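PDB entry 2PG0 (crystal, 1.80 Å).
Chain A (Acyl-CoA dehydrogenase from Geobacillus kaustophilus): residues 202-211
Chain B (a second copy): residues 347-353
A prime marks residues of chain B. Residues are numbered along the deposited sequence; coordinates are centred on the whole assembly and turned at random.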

# COMPACT_ATOMS: atom_id res chain seq x y z
N GLY A 202 35.01 -14.76 14.19
CA GLY A 202 35.28 -14.40 12.81
C GLY A 202 35.67 -12.94 12.70
O GLY A 202 35.56 -12.18 13.67
N ARG A 203 36.16 -12.56 11.52
CA ARG A 203 36.38 -11.15 11.19
C ARG A 203 35.03 -10.43 11.22
O ARG A 203 33.99 -11.05 10.97
N LYS A 204 35.03 -9.14 11.55
CA LYS A 204 33.76 -8.41 11.60
C LYS A 204 33.05 -8.48 10.25
O LYS A 204 33.68 -8.34 9.20
N LEU A 205 31.75 -8.74 10.30
CA LEU A 205 30.93 -8.91 9.11
C LEU A 205 30.70 -7.57 8.42
O LEU A 205 30.36 -6.59 9.07
N GLU A 206 30.90 -7.54 7.11
CA GLU A 206 30.56 -6.36 6.31
C GLU A 206 29.06 -6.34 6.02
O GLU A 206 28.53 -7.25 5.37
N LYS A 207 28.38 -5.30 6.48
CA LYS A 207 26.92 -5.21 6.38
C LYS A 207 26.47 -3.97 5.60
O LYS A 207 27.25 -3.04 5.38
N VAL A 208 25.20 -3.95 5.19
CA VAL A 208 24.59 -2.80 4.50
C VAL A 208 24.67 -1.54 5.38
O VAL A 208 24.93 -0.45 4.87
N GLY A 209 24.46 -1.72 6.67
CA GLY A 209 24.53 -0.62 7.65
C GLY A 209 24.94 -1.13 9.02
O GLY A 209 25.55 -2.19 9.14
N LEU A 210 24.60 -0.35 10.06
CA LEU A 210 25.09 -0.58 11.42
C LEU A 210 26.61 -0.76 11.37
O LEU A 210 27.17 -1.66 12.01
N HIS A 211 27.27 0.10 10.61
CA HIS A 211 28.68 -0.05 10.28
C HIS A 211 29.62 -0.01 11.50
O HIS A 211 30.69 -0.62 11.48
N TYR B 347 20.96 -12.65 5.92
CA TYR B 347 21.85 -12.70 4.77
C TYR B 347 21.60 -11.57 3.77
O TYR B 347 22.53 -11.12 3.12
N GLY B 348 20.36 -11.08 3.70
CA GLY B 348 20.02 -9.93 2.84
C GLY B 348 20.73 -8.64 3.23
O GLY B 348 20.89 -7.73 2.40
N TYR B 349 21.18 -8.59 4.49
CA TYR B 349 21.88 -7.43 5.07
C TYR B 349 23.41 -7.55 5.01
O TYR B 349 24.14 -6.63 5.41
N MET B 350 23.90 -8.68 4.50
CA MET B 350 25.33 -8.98 4.43
C MET B 350 25.89 -8.61 3.06
O MET B 350 25.33 -9.00 2.03
N GLU B 351 27.01 -7.89 3.04
CA GLU B 351 27.59 -7.43 1.77
C GLU B 351 28.20 -8.57 0.92
O GLU B 351 28.42 -8.39 -0.28
N GLU B 352 28.42 -9.73 1.53
CA GLU B 352 28.87 -10.91 0.79
C GLU B 352 27.79 -11.43 -0.17
O GLU B 352 28.10 -12.12 -1.14
N TYR B 353 26.54 -11.08 0.11
CA TYR B 353 25.41 -11.47 -0.75
C TYR B 353 25.11 -10.34 -1.72
O TYR B 353 24.96 -9.18 -1.32

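Two backbone hydrogen bonds join the chain A stretch to the second copy. Glu351′ N donates to Glu206 O (2.9 Å, nearly linear at 171°), and Val208 N donates to Tyr349′ O (2.9 Å, 158°). Together they make a single beta bridge that sets Lys207 against Met350′, with the two CA atoms 4.5 Å apart; Lys207 CA also lies 3.3 Å from Tyr349′ O, a CA-H...O contact. Water 1 extends this link: water 1 O donates to Glu206 O at 2.8 Å and accepts from Glu352′ N at 3.0 Å, so that Glu206 O serves both the bridge and the solvent.

Water 2 ties the stretches together through a side chain. Water 2 O is hydrogen-bonded to Val208 O and to Glu351′ OE2, each at 2.9 Å, and lies 3.2 Å from His211 NE2. Glu351′ points toward chain A and is m at both chi1 and chi2, a fold that lays its chain along the opposing backbone: Glu351′ CG is 3.6 Å from Lys207 O and Glu351′ OE2 is 3.4 Å from Val208 CA. Its CB also meets Glu206 CB at 4.1 Å. Glu206 itself is m, t and its CA-to-CB bond leaves sideways, its carboxylate carried off from the bridge.

Lys207 begins beside the partner but ends within its own chain. With chi angles m, t, m, m, its end leads away, and Lys207 NZ donates to Leu210 O (2.9 Å). His211 NE2 donates in turn to Lys207 O (2.9 Å), so both bonds brace the loop locally. The first part of the lysine chain still packs across the contact, with Lys207 CB 3.9 Å from Tyr349′ CD2 and Lys207 CG 3.8 Å from Met350′ CE.

Tyr349′ gives up the most area to the other stretch. Its CB leaves sideways, but chi1 t brings the ring against Val208, whose CB points toward the chain B stretch, also with chi1 t. Val208 CB sits over one ring face, 3.9 Å from the centroid of the Tyr349′ ring and 24° off the normal, a CH-pi contact; the closest approach is 3.6 Å, from Val208 CB to Tyr349′ CE1. The hydroxyl reaches Gly209, where Tyr349′ OH is 3.1 Å from Gly209 CA. A CB here would fall 2.5 Å from that Tyr349′ OH, so the glycine leaves room for the phenol. The nearby Gly209 N is not hydrogen-bonded to the hydroxyl, which is satisfied elsewhere in the structure. Leu210, m, p, points toward the partner and places Leu210 CD1 3.8 Å from Tyr349′ OH.

Met350′ CB points away, yet its m, m chain curls back to bring the thioether to chain A, with Met350′ SD 4.1 Å from Leu205 CB. The CA-to-CB bond of Leu205 (m, t) is sideways. At the exposed margin Arg203, p, t, t, and Glu352′, m, m, both start sideways and converge at their ends; Arg203 NH2 and Glu352′ OE2 remain 4.2 Å apart, opposite charges beyond salt-bridge range.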

# COMPACT_ATOMS: atom_id res chain seq x y z
CB ARG A 203 37.02 -11.02 9.80
CG ARG A 203 36.25 -11.71 8.65
CD ARG A 203 36.68 -11.18 7.27
NE ARG A 203 35.73 -11.55 6.21
CZ ARG A 203 36.04 -12.21 5.10
NH1 ARG A 203 37.29 -12.60 4.86
NH2 ARG A 203 35.09 -12.49 4.20
CB LYS A 204 33.93 -6.96 12.08
CG LYS A 204 34.93 -6.13 11.30
CD LYS A 204 35.23 -4.79 12.00
CE LYS A 204 36.36 -4.92 13.01
NZ LYS A 204 37.01 -3.60 13.23
CB LEU A 205 29.59 -9.56 9.48
CG LEU A 205 29.67 -11.02 9.97
CD1 LEU A 205 28.40 -11.44 10.70
CD2 LEU A 205 29.98 -11.96 8.83
CB GLU A 206 31.35 -6.32 5.00
CG GLU A 206 32.83 -6.00 5.17
CD GLU A 206 33.56 -5.82 3.84
OE1 GLU A 206 32.97 -6.15 2.77
OE2 GLU A 206 34.72 -5.34 3.86
CB LYS A 207 26.30 -5.20 7.78
CG LYS A 207 26.95 -6.17 8.79
CD LYS A 207 26.23 -6.16 10.14
CE LYS A 207 26.30 -4.79 10.84
NZ LYS A 207 27.69 -4.41 11.17
CB VAL A 208 23.12 -3.08 4.11
CG1 VAL A 208 22.41 -1.81 3.63
CG2 VAL A 208 23.07 -4.18 3.03
CB LEU A 210 24.39 -1.79 12.07
CG LEU A 210 23.09 -1.56 12.86
CD1 LEU A 210 22.01 -0.92 12.01
CD2 LEU A 210 22.56 -2.87 13.47
CB HIS A 211 29.12 0.98 9.24
CG HIS A 211 28.73 0.63 7.84
ND1 HIS A 211 28.84 1.53 6.79
CD2 HIS A 211 28.23 -0.51 7.30
CE1 HIS A 211 28.42 0.95 5.68
NE2 HIS A 211 28.05 -0.29 5.96
CB TYR B 347 21.79 -14.09 4.11
CG TYR B 347 22.09 -15.15 5.13
CD1 TYR B 347 23.41 -15.48 5.44
CD2 TYR B 347 21.06 -15.77 5.85
CE1 TYR B 347 23.70 -16.43 6.42
CE2 TYR B 347 21.34 -16.72 6.83
CZ TYR B 347 22.66 -17.04 7.11
OH TYR B 347 22.95 -17.97 8.08
CB TYR B 349 21.42 -7.23 6.52
CG TYR B 349 21.53 -5.80 7.01
CD1 TYR B 349 20.74 -4.78 6.45
CD2 TYR B 349 22.42 -5.47 8.04
CE1 TYR B 349 20.85 -3.47 6.90
CE2 TYR B 349 22.53 -4.15 8.49
CZ TYR B 349 21.74 -3.17 7.92
OH TYR B 349 21.84 -1.87 8.37
CB MET B 350 25.55 -10.47 4.70
CG MET B 350 25.20 -10.94 6.12
SD MET B 350 26.11 -10.10 7.47
CE MET B 350 24.78 -9.24 8.27
CB GLU B 351 28.58 -6.28 2.00
CG GLU B 351 27.92 -4.97 2.46
CD GLU B 351 27.19 -4.22 1.35
OE1 GLU B 351 27.31 -4.60 0.16
OE2 GLU B 351 26.48 -3.24 1.66
CB GLU B 352 29.32 -12.03 1.74
CG GLU B 352 30.69 -11.78 2.37
CD GLU B 352 31.82 -11.79 1.36
OE1 GLU B 352 31.99 -12.81 0.65
OE2 GLU B 352 32.54 -10.77 1.27
CB TYR B 353 24.17 -11.79 0.07
CG TYR B 353 24.19 -13.18 0.68
CD1 TYR B 353 25.14 -13.51 1.65
CD2 TYR B 353 23.29 -14.16 0.27
CE1 TYR B 353 25.17 -14.79 2.21
CE2 TYR B 353 23.31 -15.44 0.81
CZ TYR B 353 24.26 -15.74 1.77
OH TYR B 353 24.30 -17.00 2.32
O HOH W 1 28.94 -9.86 4.47
O HOH W 2 27.06 -0.77 2.99